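Local structure of hypothetical protein (Clostridium sporogenes ATCC 15579, 4QRK) at residues V135-S140 / V149-G154; V206-G211 / I215-K220; T103-S108 / A116-I121. The protein is of unknown function but folds as a right-handed beta-helix and may take part in cell adhesion. All coordinates share one frame; numbering follows the deposited sequence. Where two conformers were deposited one is given.

Contact 1 of 3, residues V135-S140 / V149-G154; sequences VDLDIS and VNIEGG. With CA (calcium ion), chain B.
I151, the residue that this contact buries most, meets L137 tip to tip between two facing walls of strands, CD1 against CD1 at 3.6 Å. Its CG1 stands anti to the carbonyl carbon (chi1 -60°) and the chain runs on extended, which carries CD1 straight in from strand 149-153. L137 comes from the other wall, its CG likewise anti to the carbonyl carbon, with CD1 the methyl that touches.

One step along, V149 and I139 repeat the head-on meeting, V149 CG2 lying 3.9 Å from I139 CD1. I139 reaches it with an extended chain: CG1 lies between the backbone N and the carbonyl carbon (chi1 45°), and chi2 is 165°. All four residues are buried; V160 lies against both I139 and I151, and L126 against L137 and V149.

The polar groups sit at the outer margins. D138 OD1 accepts from S140 N at 2.9 Å, an Asx turn at the end of the strand, and takes S140 OG on its syn lone pair as well. On the outer face of strand 149-153, E152 holds a calcium ion with both carboxylate oxygens, OE1 at 2.7 Å and OE2 at 2.9 Å; four waters and one further atom complete seven ligands. Such end-to-end aliphatic packing between two walls of mainly parallel strands, stacked coil upon coil, is the core of a right-handed beta-helix.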
ATOM      1  N   VAL A 135      -6.566   4.118  -4.799  1.00 22.90           N
ATOM      2  CA  VAL A 135      -5.759   3.804  -3.640  1.00 25.32           C
ATOM      3  C   VAL A 135      -6.393   4.483  -2.419  1.00 31.63           C
ATOM      4  O   VAL A 135      -6.657   5.688  -2.448  1.00 35.36           O
ATOM      5  CB  VAL A 135      -4.341   4.360  -3.786  1.00 28.95           C
ATOM      6  CG1 VAL A 135      -3.557   4.190  -2.499  1.00 36.54           C
ATOM      7  CG2 VAL A 135      -3.622   3.690  -4.915  1.00 33.28           C
ATOM      8  N   ASP A 136      -6.641   3.720  -1.360  1.00 25.92           N
ATOM      9  CA  ASP A 136      -7.133   4.288  -0.069  1.00 25.26           C
ATOM     10  C   ASP A 136      -6.295   3.705   1.038  1.00 24.10           C
ATOM     11  O   ASP A 136      -6.313   2.476   1.253  1.00 27.82           O
ATOM     12  CB  ASP A 136      -8.614   3.951   0.198  1.00 26.23           C
ATOM     13  CG  ASP A 136      -9.567   4.620  -0.775  1.00 42.83           C
ATOM     14  OD1 ASP A 136      -9.788   4.072  -1.880  1.00 45.78           O
ATOM     15  OD2 ASP A 136     -10.131   5.677  -0.416  1.00 53.77           O
ATOM     16  N   LEU A 137      -5.546   4.556   1.736  1.00 21.73           N
ATOM     17  CA  LEU A 137      -4.540   4.117   2.676  1.00 22.94           C
ATOM     18  C   LEU A 137      -4.661   4.829   3.980  1.00 20.87           C
ATOM     19  O   LEU A 137      -4.712   6.082   4.012  1.00 28.64           O
ATOM     20  CB  LEU A 137      -3.142   4.465   2.165  1.00 22.25           C
ATOM     21  CG  LEU A 137      -2.484   3.759   1.020  1.00 48.62           C
ATOM     22  CD1 LEU A 137      -1.191   4.484   0.698  1.00 52.99           C
ATOM     23  CD2 LEU A 137      -2.226   2.344   1.466  1.00 50.73           C
ATOM     24  N   ASP A 138      -4.713   4.049   5.047  1.00 20.80           N
ATOM     25  CA  ASP A 138      -4.680   4.581   6.386  1.00 22.48           C
ATOM     26  C   ASP A 138      -3.274   4.368   6.875  1.00 23.76           C
ATOM     27  O   ASP A 138      -2.842   3.258   7.153  1.00 22.35           O
ATOM     28  CB  ASP A 138      -5.689   3.906   7.299  1.00 29.83           C
ATOM     29  CG  ASP A 138      -5.776   4.576   8.657  1.00 37.93           C
ATOM     30  OD1 ASP A 138      -4.763   5.201   9.097  1.00 31.04           O
ATOM     31  OD2 ASP A 138      -6.857   4.481   9.279  1.00 34.10           O
ATOM     32  N   ILE A 139      -2.539   5.458   6.947  1.00 22.94           N
ATOM     33  CA  ILE A 139      -1.206   5.415   7.537  1.00 26.84           C
ATOM     34  C   ILE A 139      -1.172   6.412   8.676  1.00 28.23           C
ATOM     35  O   ILE A 139      -0.267   7.221   8.784  1.00 29.80           O
ATOM     36  CB  ILE A 139      -0.093   5.688   6.518  1.00 30.67           C
ATOM     37  CG1 ILE A 139      -0.450   6.858   5.643  1.00 41.87           C
ATOM     38  CG2 ILE A 139       0.073   4.520   5.579  1.00 36.74           C
ATOM     39  CD1 ILE A 139       0.755   7.401   4.853  1.00 47.43           C
ATOM     40  N   SER A 140      -2.142   6.289   9.573  1.00 29.01           N
ATOM     41  CA  SER A 140      -2.334   7.249  10.660  1.00 25.85           C
ATOM     42  C   SER A 140      -1.814   6.710  12.005  1.00 30.11           C
ATOM     43  O   SER A 140      -2.169   7.189  13.059  1.00 35.72           O
ATOM     44  CB  SER A 140      -3.828   7.642  10.759  1.00 26.69           C
ATOM     45  OG  SER A 140      -4.646   6.552  11.213  1.00 27.86           O
ATOM     46  N   VAL A 149       6.906   7.400   2.440  1.00 26.01           N
ATOM     47  CA  VAL A 149       5.805   6.928   1.619  1.00 27.18           C
ATOM     48  C   VAL A 149       5.861   7.548   0.241  1.00 30.53           C
ATOM     49  O   VAL A 149       5.886   8.767   0.107  1.00 25.28           O
ATOM     50  CB  VAL A 149       4.447   7.249   2.258  1.00 27.85           C
ATOM     51  CG1 VAL A 149       3.292   6.819   1.359  1.00 27.79           C
ATOM     52  CG2 VAL A 149       4.335   6.574   3.611  1.00 33.10           C
ATOM     53  N   ASN A 150       5.873   6.704  -0.782  1.00 23.73           N
ATOM     54  CA  ASN A 150       5.855   7.174  -2.175  1.00 24.91           C
ATOM     55  C   ASN A 150       4.678   6.558  -2.914  1.00 30.18           C
ATOM     56  O   ASN A 150       4.558   5.333  -2.973  1.00 26.33           O
ATOM     57  CB  ASN A 150       7.167   6.819  -2.892  1.00 23.08           C
ATOM     58  CG  ASN A 150       8.409   7.355  -2.142  1.00 46.79           C
ATOM     59  OD1 ASN A 150       8.612   8.565  -2.065  1.00 49.28           O
ATOM     60  ND2 ASN A 150       9.210   6.454  -1.557  1.00 52.57           N
ATOM     61  N   ILE A 151       3.812   7.405  -3.481  1.00 28.39           N
ATOM     62  CA  ILE A 151       2.629   6.895  -4.199  1.00 25.20           C
ATOM     63  C   ILE A 151       2.570   7.504  -5.593  1.00 24.90           C
ATOM     64  O   ILE A 151       2.641   8.708  -5.763  1.00 27.65           O
ATOM     65  CB  ILE A 151       1.315   7.238  -3.442  1.00 32.15           C
ATOM     66  CG1 ILE A 151       1.313   6.618  -2.045  1.00 27.81           C
ATOM     67  CG2 ILE A 151       0.144   6.698  -4.180  1.00 27.07           C
ATOM     68  CD1 ILE A 151       0.336   7.222  -1.105  1.00 33.99           C
ATOM     69  N   GLU A 152       2.460   6.657  -6.595  1.00 27.21           N
ATOM     70  CA  GLU A 152       2.421   7.144  -7.961  1.00 26.35           C
ATOM     71  C   GLU A 152       1.281   6.444  -8.720  1.00 31.50           C
ATOM     72  O   GLU A 152       1.248   5.212  -8.814  1.00 35.05           O
ATOM     73  CB  GLU A 152       3.796   6.920  -8.597  1.00 27.61           C
ATOM     74  CG  GLU A 152       3.906   7.487  -9.989  1.00 49.59           C
ATOM     75  CD  GLU A 152       5.277   7.293 -10.600  1.00 52.94           C
ATOM     76  OE1 GLU A 152       6.080   6.497 -10.041  1.00 66.01           O
ATOM     77  OE2 GLU A 152       5.538   7.946 -11.643  1.00 54.66           O
ATOM     78  N   GLY A 153       0.346   7.245  -9.236  1.00 26.14           N
ATOM     79  CA  GLY A 153      -0.839   6.756  -9.901  1.00 26.45           C
ATOM     80  C   GLY A 153      -0.921   7.318 -11.305  1.00 27.83           C
ATOM     81  O   GLY A 153      -0.470   8.424 -11.574  1.00 33.29           O
ATOM     82  N   GLY A 154      -1.481   6.535 -12.207  1.00 23.30           N
ATOM     83  CA  GLY A 154      -1.670   6.955 -13.575  1.00 22.73           C
ATOM     84  C   GLY A 154      -2.980   7.703 -13.665  1.00 26.69           C
ATOM     85  O   GLY A 154      -3.007   8.922 -13.731  1.00 25.59           O
TER
HETATM   86 CA    CA B 300       8.188   6.795 -11.768  1.00 71.15          CA
HETATM   87  O   HOH W   1       9.542   6.082 -13.811  1.00 58.88           O
HETATM   88  O   HOH W   2       9.742   7.340 -10.092  1.00 62.39           O
HETATM   89  O   HOH W   3       8.065   9.263 -10.578  1.00 51.18           O
HETATM   90  O   HOH W   4       7.943   8.547 -13.665  1.00 46.53           O

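Contact 2 of 3, residues V206-G211 / I215-K220; sequences VNIEAG and INIKQK
Between I215 and I217, both of which touch I208, the amide of N216 faces the other way, and its ND2 is gripped by two acceptors, E157 OE2 and T159 OG1; its OD1 accepts from N180. N216 thus joins neighbouring strands of its wall in the right-handed beta-helix, its CB directed away from the core that the two isoleucines enter. Strands 206-210 and 215-219 come from opposite walls of one coil: the chain turns a corner at G211 and returns with an angle of 152° between the strand directions and axes 9.0 Å apart.

I215 is the residue most covered. It and I208 lie alongside each other, pointing opposite ways, each offering both branches: I215 CG2 lies 3.8 Å from I208 CD1, and I215 CD1 lies 3.9 Å from I208 CG2. I208 CD1 also reaches I217 CG2 at 3.9 Å, the two side chains crossing at a slant. That methyl is available because I217 CG1 takes the position between backbone N and carbonyl carbon (chi1 47°), placing CG2 anti to the carbonyl carbon. I170 packs on both I208 and I217. Nearer the corner, A210 CB rests 4.0 Å from both CG1 and CD1 of I215.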
ATOM      1  N   VAL A 206       5.895  12.118   2.717  1.00 30.32           N
ATOM      2  CA  VAL A 206       5.010  11.504   1.726  1.00 24.30           C
ATOM      3  C   VAL A 206       5.148  12.213   0.393  1.00 27.80           C
ATOM      4  O   VAL A 206       5.014  13.432   0.313  1.00 33.52           O
ATOM      5  CB  VAL A 206       3.533  11.554   2.208  1.00 30.67           C
ATOM      6  CG1 VAL A 206       2.653  10.807   1.264  1.00 25.54           C
ATOM      7  CG2 VAL A 206       3.384  10.946   3.588  1.00 28.68           C
ATOM      8  N   ASN A 207       5.469  11.460  -0.648  1.00 26.57           N
ATOM      9  CA  ASN A 207       5.393  11.951  -2.006  0.50 26.65           C
ATOM     10  C   ASN A 207       4.233  11.264  -2.731  1.00 27.43           C
ATOM     11  O   ASN A 207       4.166  10.040  -2.746  1.00 24.46           O
ATOM     12  CB  ASN A 207       6.737  11.719  -2.692  0.50 30.14           C
ATOM     13  CG  ASN A 207       7.829  12.609  -2.126  0.50 38.50           C
ATOM     14  OD1 ASN A 207       8.489  12.272  -1.141  0.50 47.44           O
ATOM     15  ND2 ASN A 207       8.003  13.766  -2.736  0.50 30.34           N
ATOM     16  N   ILE A 208       3.314  12.053  -3.292  1.00 26.78           N
ATOM     17  CA  ILE A 208       2.159  11.492  -4.016  1.00 24.38           C
ATOM     18  C   ILE A 208       2.087  12.156  -5.368  1.00 28.22           C
ATOM     19  O   ILE A 208       2.138  13.385  -5.459  1.00 26.02           O
ATOM     20  CB  ILE A 208       0.794  11.774  -3.342  1.00 28.00           C
ATOM     21  CG1 ILE A 208       0.812  11.380  -1.872  1.00 33.01           C
ATOM     22  CG2 ILE A 208      -0.327  10.938  -4.045  1.00 29.00           C
ATOM     23  CD1 ILE A 208      -0.475  11.686  -1.126  1.00 33.35           C
ATOM     24  N   GLU A 209       1.997  11.344  -6.409  1.00 25.85           N
ATOM     25  CA  GLU A 209       1.904  11.849  -7.769  1.00 26.19           C
ATOM     26  C   GLU A 209       0.695  11.187  -8.392  1.00 32.53           C
ATOM     27  O   GLU A 209       0.495   9.972  -8.260  1.00 28.73           O
ATOM     28  CB  GLU A 209       3.131  11.467  -8.601  1.00 32.14           C
ATOM     29  CG  GLU A 209       4.465  12.041  -8.127  1.00 46.80           C
ATOM     30  CD  GLU A 209       5.638  11.570  -9.004  1.00 63.15           C
ATOM     31  OE1 GLU A 209       6.000  10.372  -8.952  1.00 66.69           O
ATOM     32  OE2 GLU A 209       6.187  12.398  -9.757  1.00 82.69           O
ATOM     33  N   ALA A 210      -0.103  11.972  -9.083  1.00 27.71           N
ATOM     34  CA  ALA A 210      -1.245  11.424  -9.814  1.00 28.50           C
ATOM     35  C   ALA A 210      -1.237  12.030 -11.200  1.00 29.55           C
ATOM     36  O   ALA A 210      -1.137  13.228 -11.351  1.00 32.05           O
ATOM     37  CB  ALA A 210      -2.552  11.743  -9.105  1.00 30.07           C
ATOM     38  N   GLY A 211      -1.357  11.209 -12.219  1.00 21.23           N
ATOM     39  CA  GLY A 211      -1.438  11.745 -13.577  1.00 22.16           C
ATOM     40  C   GLY A 211      -2.749  12.479 -13.773  1.00 22.19           C
ATOM     41  O   GLY A 211      -2.790  13.689 -13.917  1.00 27.55           O
ATOM     42  N   ILE A 215      -6.113  13.775  -5.414  1.00 25.47           N
ATOM     43  CA  ILE A 215      -5.370  13.372  -4.267  1.00 24.27           C
ATOM     44  C   ILE A 215      -6.042  13.958  -3.043  1.00 31.39           C
ATOM     45  O   ILE A 215      -6.159  15.190  -2.906  1.00 31.84           O
ATOM     46  CB  ILE A 215      -3.943  13.906  -4.349  1.00 25.24           C
ATOM     47  CG1 ILE A 215      -3.231  13.277  -5.527  1.00 29.12           C
ATOM     48  CG2 ILE A 215      -3.187  13.625  -3.047  1.00 26.86           C
ATOM     49  CD1 ILE A 215      -1.894  13.954  -5.854  1.00 30.73           C
ATOM     50  N   ASN A 216      -6.482  13.076  -2.155  1.00 24.92           N
ATOM     51  CA  ASN A 216      -7.179  13.484  -0.944  1.00 29.66           C
ATOM     52  C   ASN A 216      -6.335  13.174   0.246  1.00 34.32           C
ATOM     53  O   ASN A 216      -6.029  12.021   0.484  1.00 30.01           O
ATOM     54  CB  ASN A 216      -8.475  12.716  -0.825  1.00 30.24           C
ATOM     55  CG  ASN A 216      -9.376  12.917  -2.030  1.00 30.48           C
ATOM     56  OD1 ASN A 216      -9.728  14.029  -2.362  1.00 34.92           O
ATOM     57  ND2 ASN A 216      -9.698  11.848  -2.703  1.00 32.07           N
ATOM     58  N   ILE A 217      -5.913  14.197   0.973  1.00 25.47           N
ATOM     59  CA  ILE A 217      -5.149  13.945   2.186  1.00 25.34           C
ATOM     60  C   ILE A 217      -5.886  14.448   3.407  1.00 35.62           C
ATOM     61  O   ILE A 217      -6.423  15.557   3.412  1.00 33.15           O
ATOM     62  CB  ILE A 217      -3.698  14.539   2.122  1.00 36.61           C
ATOM     63  CG1 ILE A 217      -3.677  15.955   1.630  1.00 48.18           C
ATOM     64  CG2 ILE A 217      -2.840  13.737   1.157  1.00 37.95           C
ATOM     65  CD1 ILE A 217      -2.330  16.598   1.841  1.00 52.64           C
ATOM     66  N   LYS A 218      -5.879  13.619   4.443  1.00 32.51           N
ATOM     67  CA  LYS A 218      -6.745  13.793   5.608  1.00 37.10           C
ATOM     68  C   LYS A 218      -5.975  13.432   6.877  1.00 33.02           C
ATOM     69  O   LYS A 218      -5.142  12.541   6.858  1.00 31.03           O
ATOM     70  CB  LYS A 218      -7.969  12.874   5.485  1.00 38.11           C
ATOM     71  CG  LYS A 218      -8.955  13.256   4.392  1.00 51.49           C
ATOM     72  CD  LYS A 218      -9.793  12.051   3.947  1.00 60.86           C
ATOM     73  CE  LYS A 218     -11.100  12.434   3.230  1.00 64.05           C
ATOM     74  NZ  LYS A 218     -10.970  13.617   2.326  1.00 72.08           N
ATOM     75  N   GLN A 219      -6.273  14.107   7.982  1.00 43.00           N
ATOM     76  CA  GLN A 219      -5.687  13.758   9.272  1.00 42.56           C
ATOM     77  C   GLN A 219      -6.708  12.961  10.040  1.00 37.76           C
ATOM     78  O   GLN A 219      -7.893  13.247   9.999  1.00 36.31           O
ATOM     79  CB  GLN A 219      -5.293  15.003  10.072  1.00 42.19           C
ATOM     80  CG  GLN A 219      -4.259  15.848   9.367  1.00 54.02           C
ATOM     81  CD  GLN A 219      -3.630  16.893  10.257  1.00 58.49           C
ATOM     82  OE1 GLN A 219      -3.811  18.094  10.047  1.00 75.98           O
ATOM     83  NE2 GLN A 219      -2.842  16.448  11.228  1.00 46.98           N
ATOM     84  N   LYS A 220      -6.227  11.979  10.766  1.00 38.92           N
ATOM     85  CA  LYS A 220      -7.073  11.070  11.496  1.00 45.39           C
ATOM     86  C   LYS A 220      -6.449  10.794  12.874  1.00 47.54           C
ATOM     87  O   LYS A 220      -5.229  10.824  13.091  1.00 49.15           O
ATOM     88  CB  LYS A 220      -7.163   9.801  10.654  1.00 45.09           C
ATOM     89  CG  LYS A 220      -7.873   8.652  11.251  1.00 40.18           C
ATOM     90  CD  LYS A 220      -8.287   7.766  10.110  1.00 36.74           C
ATOM     91  CE  LYS A 220      -8.876   6.422  10.521  1.00 38.17           C
ATOM     92  NZ  LYS A 220      -9.496   5.843   9.265  1.00 43.89           N
ATOM     93  OXT LYS A 220      -7.143  10.531  13.841  1.00 61.46           O
TER

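Contact 3 of 3, residues T103-S108 / A116-I121; sequences TEIKLS and ADLSKI
T103 meets I121 where strand 103-108 faces the turn that follows strand 116-117. I121 CG2 abuts T103 CB broadside at 3.9 Å; the OG1 and CG2 of T103 branch off across that line, at 4.0 and 4.2 Å from the same methyl. With OG1 anti to the carbonyl carbon (chi1 -63°), the hydroxyl also hydrogen-bonds I101 O, so the polar tip is satisfied beside an apolar neighbour.

The pair lies in the interior of the right-handed beta-helix, at an end of a coil where the inner side chains still meet although the second segment has left its strand. Two residues further along strand 103-108, I105 meets L118 tip to tip, with I105 CD1 3.8 Å from L118 CD2 and L126 packing on both.

A compact bend presents L118 and I121 together. It is a type I beta turn from L118 to I121, closed by a long bond of 3.3 Å from I121 N to L118 O, which Y143 OH also grips. Overlapping its start, D117 OD1 closes an Asx turn, receiving S119 N at 3.0 Å from 46° above the carboxylate plane and S119 OG on its syn lone pair.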
ATOM      1  N   THR A 103       8.570  -3.312   8.837  1.00 28.54           N
ATOM      2  CA  THR A 103       8.007  -3.707   7.548  1.00 28.20           C
ATOM      3  C   THR A 103       8.175  -2.647   6.462  1.00 28.29           C
ATOM      4  O   THR A 103       7.933  -1.470   6.689  1.00 26.88           O
ATOM      5  CB  THR A 103       6.489  -3.990   7.702  1.00 25.24           C
ATOM      6  OG1 THR A 103       6.303  -5.089   8.596  1.00 30.63           O
ATOM      7  CG2 THR A 103       5.849  -4.356   6.375  1.00 28.02           C
ATOM      8  N   GLU A 104       8.614  -3.093   5.291  1.00 26.34           N
ATOM      9  CA  GLU A 104       8.648  -2.280   4.078  1.00 21.39           C
ATOM     10  C   GLU A 104       7.726  -2.943   3.102  1.00 27.47           C
ATOM     11  O   GLU A 104       7.665  -4.179   3.059  1.00 25.64           O
ATOM     12  CB  GLU A 104      10.054  -2.264   3.505  1.00 29.41           C
ATOM     13  CG  GLU A 104      11.039  -1.532   4.376  1.00 39.97           C
ATOM     14  CD  GLU A 104      12.460  -1.600   3.799  1.00 54.89           C
ATOM     15  OE1 GLU A 104      12.609  -2.034   2.626  1.00 51.13           O
ATOM     16  OE2 GLU A 104      13.412  -1.219   4.524  1.00 60.19           O
ATOM     17  N   ILE A 105       6.976  -2.138   2.358  1.00 26.31           N
ATOM     18  CA  ILE A 105       5.970  -2.667   1.426  1.00 25.69           C
ATOM     19  C   ILE A 105       6.159  -1.994   0.090  1.00 23.90           C
ATOM     20  O   ILE A 105       6.231  -0.783   0.022  1.00 27.06           O
ATOM     21  CB  ILE A 105       4.507  -2.447   1.921  1.00 24.53           C
ATOM     22  CG1 ILE A 105       4.288  -3.134   3.258  1.00 24.08           C
ATOM     23  CG2 ILE A 105       3.503  -3.041   0.935  1.00 25.15           C
ATOM     24  CD1 ILE A 105       2.973  -2.761   3.926  1.00 29.92           C
ATOM     25  N   LYS A 106       6.256  -2.793  -0.960  1.00 22.68           N
ATOM     26  CA  LYS A 106       6.296  -2.296  -2.296  1.00 23.22           C
ATOM     27  C   LYS A 106       5.172  -2.943  -3.083  1.00 28.64           C
ATOM     28  O   LYS A 106       4.989  -4.164  -3.049  1.00 26.86           O
ATOM     29  CB  LYS A 106       7.650  -2.591  -2.940  1.00 23.34           C
ATOM     30  CG  LYS A 106       7.703  -2.106  -4.367  1.00 34.40           C
ATOM     31  CD  LYS A 106       8.967  -2.520  -5.118  1.00 55.93           C
ATOM     32  CE  LYS A 106       9.054  -1.728  -6.440  1.00 71.05           C
ATOM     33  NZ  LYS A 106       7.756  -1.716  -7.200  1.00 74.81           N
ATOM     34  N   LEU A 107       4.390  -2.102  -3.744  1.00 28.62           N
ATOM     35  CA  LEU A 107       3.228  -2.535  -4.517  0.50 26.47           C
ATOM     36  C   LEU A 107       3.241  -1.995  -5.942  1.00 20.03           C
ATOM     37  O   LEU A 107       3.322  -0.793  -6.151  1.00 25.98           O
ATOM     38  CB  LEU A 107       1.958  -2.037  -3.847  0.50 31.62           C
ATOM     39  CG  LEU A 107       1.931  -2.191  -2.336  0.50 38.33           C
ATOM     40  CD1 LEU A 107       0.701  -1.594  -1.760  0.50 41.19           C
ATOM     41  CD2 LEU A 107       1.935  -3.641  -2.027  0.50 41.45           C
ATOM     42  N   SER A 108       3.107  -2.892  -6.899  1.00 26.39           N
ATOM     43  CA  SER A 108       2.848  -2.532  -8.276  0.50 29.43           C
ATOM     44  C   SER A 108       1.487  -3.105  -8.643  1.00 28.83           C
ATOM     45  O   SER A 108       1.327  -4.327  -8.745  1.00 25.23           O
ATOM     46  CB  SER A 108       3.934  -3.117  -9.178  0.50 32.29           C
ATOM     47  OG  SER A 108       3.709  -2.744 -10.513  0.50 31.95           O
ATOM     48  N   ALA A 116      -5.801  -0.280   2.188  1.00 24.80           N
ATOM     49  CA  ALA A 116      -4.901  -0.752   3.231  1.00 25.87           C
ATOM     50  C   ALA A 116      -4.985   0.050   4.518  1.00 29.33           C
ATOM     51  O   ALA A 116      -4.941   1.289   4.518  1.00 25.77           O
ATOM     52  CB  ALA A 116      -3.418  -0.787   2.747  1.00 27.81           C
ATOM     53  N   ASP A 117      -5.100  -0.690   5.606  1.00 23.96           N
ATOM     54  CA  ASP A 117      -4.954  -0.129   6.924  1.00 23.56           C
ATOM     55  C   ASP A 117      -3.602  -0.497   7.402  1.00 19.92           C
ATOM     56  O   ASP A 117      -3.359  -1.647   7.775  1.00 28.31           O
ATOM     57  CB  ASP A 117      -5.973  -0.684   7.899  1.00 22.54           C
ATOM     58  CG  ASP A 117      -5.795  -0.097   9.313  1.00 30.15           C
ATOM     59  OD1 ASP A 117      -5.105   0.930   9.462  1.00 26.46           O
ATOM     60  OD2 ASP A 117      -6.309  -0.688  10.279  1.00 29.53           O
ATOM     61  N   LEU A 118      -2.702   0.487   7.433  1.00 23.65           N
ATOM     62  CA  LEU A 118      -1.341   0.250   7.894  1.00 23.56           C
ATOM     63  C   LEU A 118      -1.078   1.005   9.191  1.00 26.39           C
ATOM     64  O   LEU A 118       0.054   1.142   9.613  1.00 29.78           O
ATOM     65  CB  LEU A 118      -0.326   0.698   6.844  1.00 24.79           C
ATOM     66  CG  LEU A 118      -0.446   0.079   5.442  1.00 27.95           C
ATOM     67  CD1 LEU A 118       0.505   0.713   4.443  1.00 27.88           C
ATOM     68  CD2 LEU A 118      -0.317  -1.470   5.438  1.00 28.90           C
ATOM     69  N   SER A 119      -2.130   1.448   9.850  1.00 28.29           N
ATOM     70  CA  SER A 119      -1.986   2.221  11.082  1.00 29.97           C
ATOM     71  C   SER A 119      -1.460   1.398  12.230  1.00 31.68           C
ATOM     72  O   SER A 119      -0.955   1.950  13.152  1.00 27.64           O
ATOM     73  CB  SER A 119      -3.306   2.847  11.496  1.00 30.39           C
ATOM     74  OG  SER A 119      -4.301   1.848  11.701  1.00 28.33           O
ATOM     75  N   LYS A 120      -1.543   0.081  12.163  1.00 29.92           N
ATOM     76  CA  LYS A 120      -1.057  -0.763  13.258  1.00 26.90           C
ATOM     77  C   LYS A 120       0.232  -1.482  12.944  1.00 29.44           C
ATOM     78  O   LYS A 120       0.715  -2.256  13.741  1.00 36.01           O
ATOM     79  CB  LYS A 120      -2.132  -1.786  13.649  1.00 30.54           C
ATOM     80  CG  LYS A 120      -3.371  -1.074  14.189  1.00 37.64           C
ATOM     81  CD  LYS A 120      -4.347  -2.050  14.713  1.00 47.69           C
ATOM     82  CE  LYS A 120      -5.332  -1.403  15.630  1.00 56.37           C
ATOM     83  NZ  LYS A 120      -6.280  -2.435  16.136  1.00 64.02           N
ATOM     84  N   ILE A 121       0.756  -1.251  11.757  1.00 26.91           N
ATOM     85  CA  ILE A 121       1.968  -1.926  11.290  1.00 28.20           C
ATOM     86  C   ILE A 121       3.159  -1.089  11.731  1.00 26.61           C
ATOM     87  O   ILE A 121       3.083   0.141  11.751  1.00 26.33           O
ATOM     88  CB  ILE A 121       1.950  -1.969   9.752  1.00 32.44           C
ATOM     89  CG1 ILE A 121       0.692  -2.680   9.255  1.00 35.96           C
ATOM     90  CG2 ILE A 121       3.179  -2.626   9.147  1.00 35.15           C
ATOM     91  CD1 ILE A 121       0.523  -4.046   9.800  1.00 30.78           C
TER

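The three contacts follow one another along the beta-helix, contact 3 first in the chain, then contact 1, then contact 2. Contact 1 touches both others: its centre is 10 Å from that of contact 3 and 7 Å from that of contact 2. In one wall, D138 N reaches A116 O at 2.8 Å, a probable hydrogen bond; in the facing wall, I151 N probably bonds N207 O, also at 2.8 Å. Contacts 2 and 3 do not touch, their nearest atoms being about 7 Å apart. The K220-D138 salt bridge adds a tie between contacts 2 and 1. The calcium ion sits outside the core on E152 of contact 1, whose CD lies 3.6 Å from OE1 of E209 in contact 2.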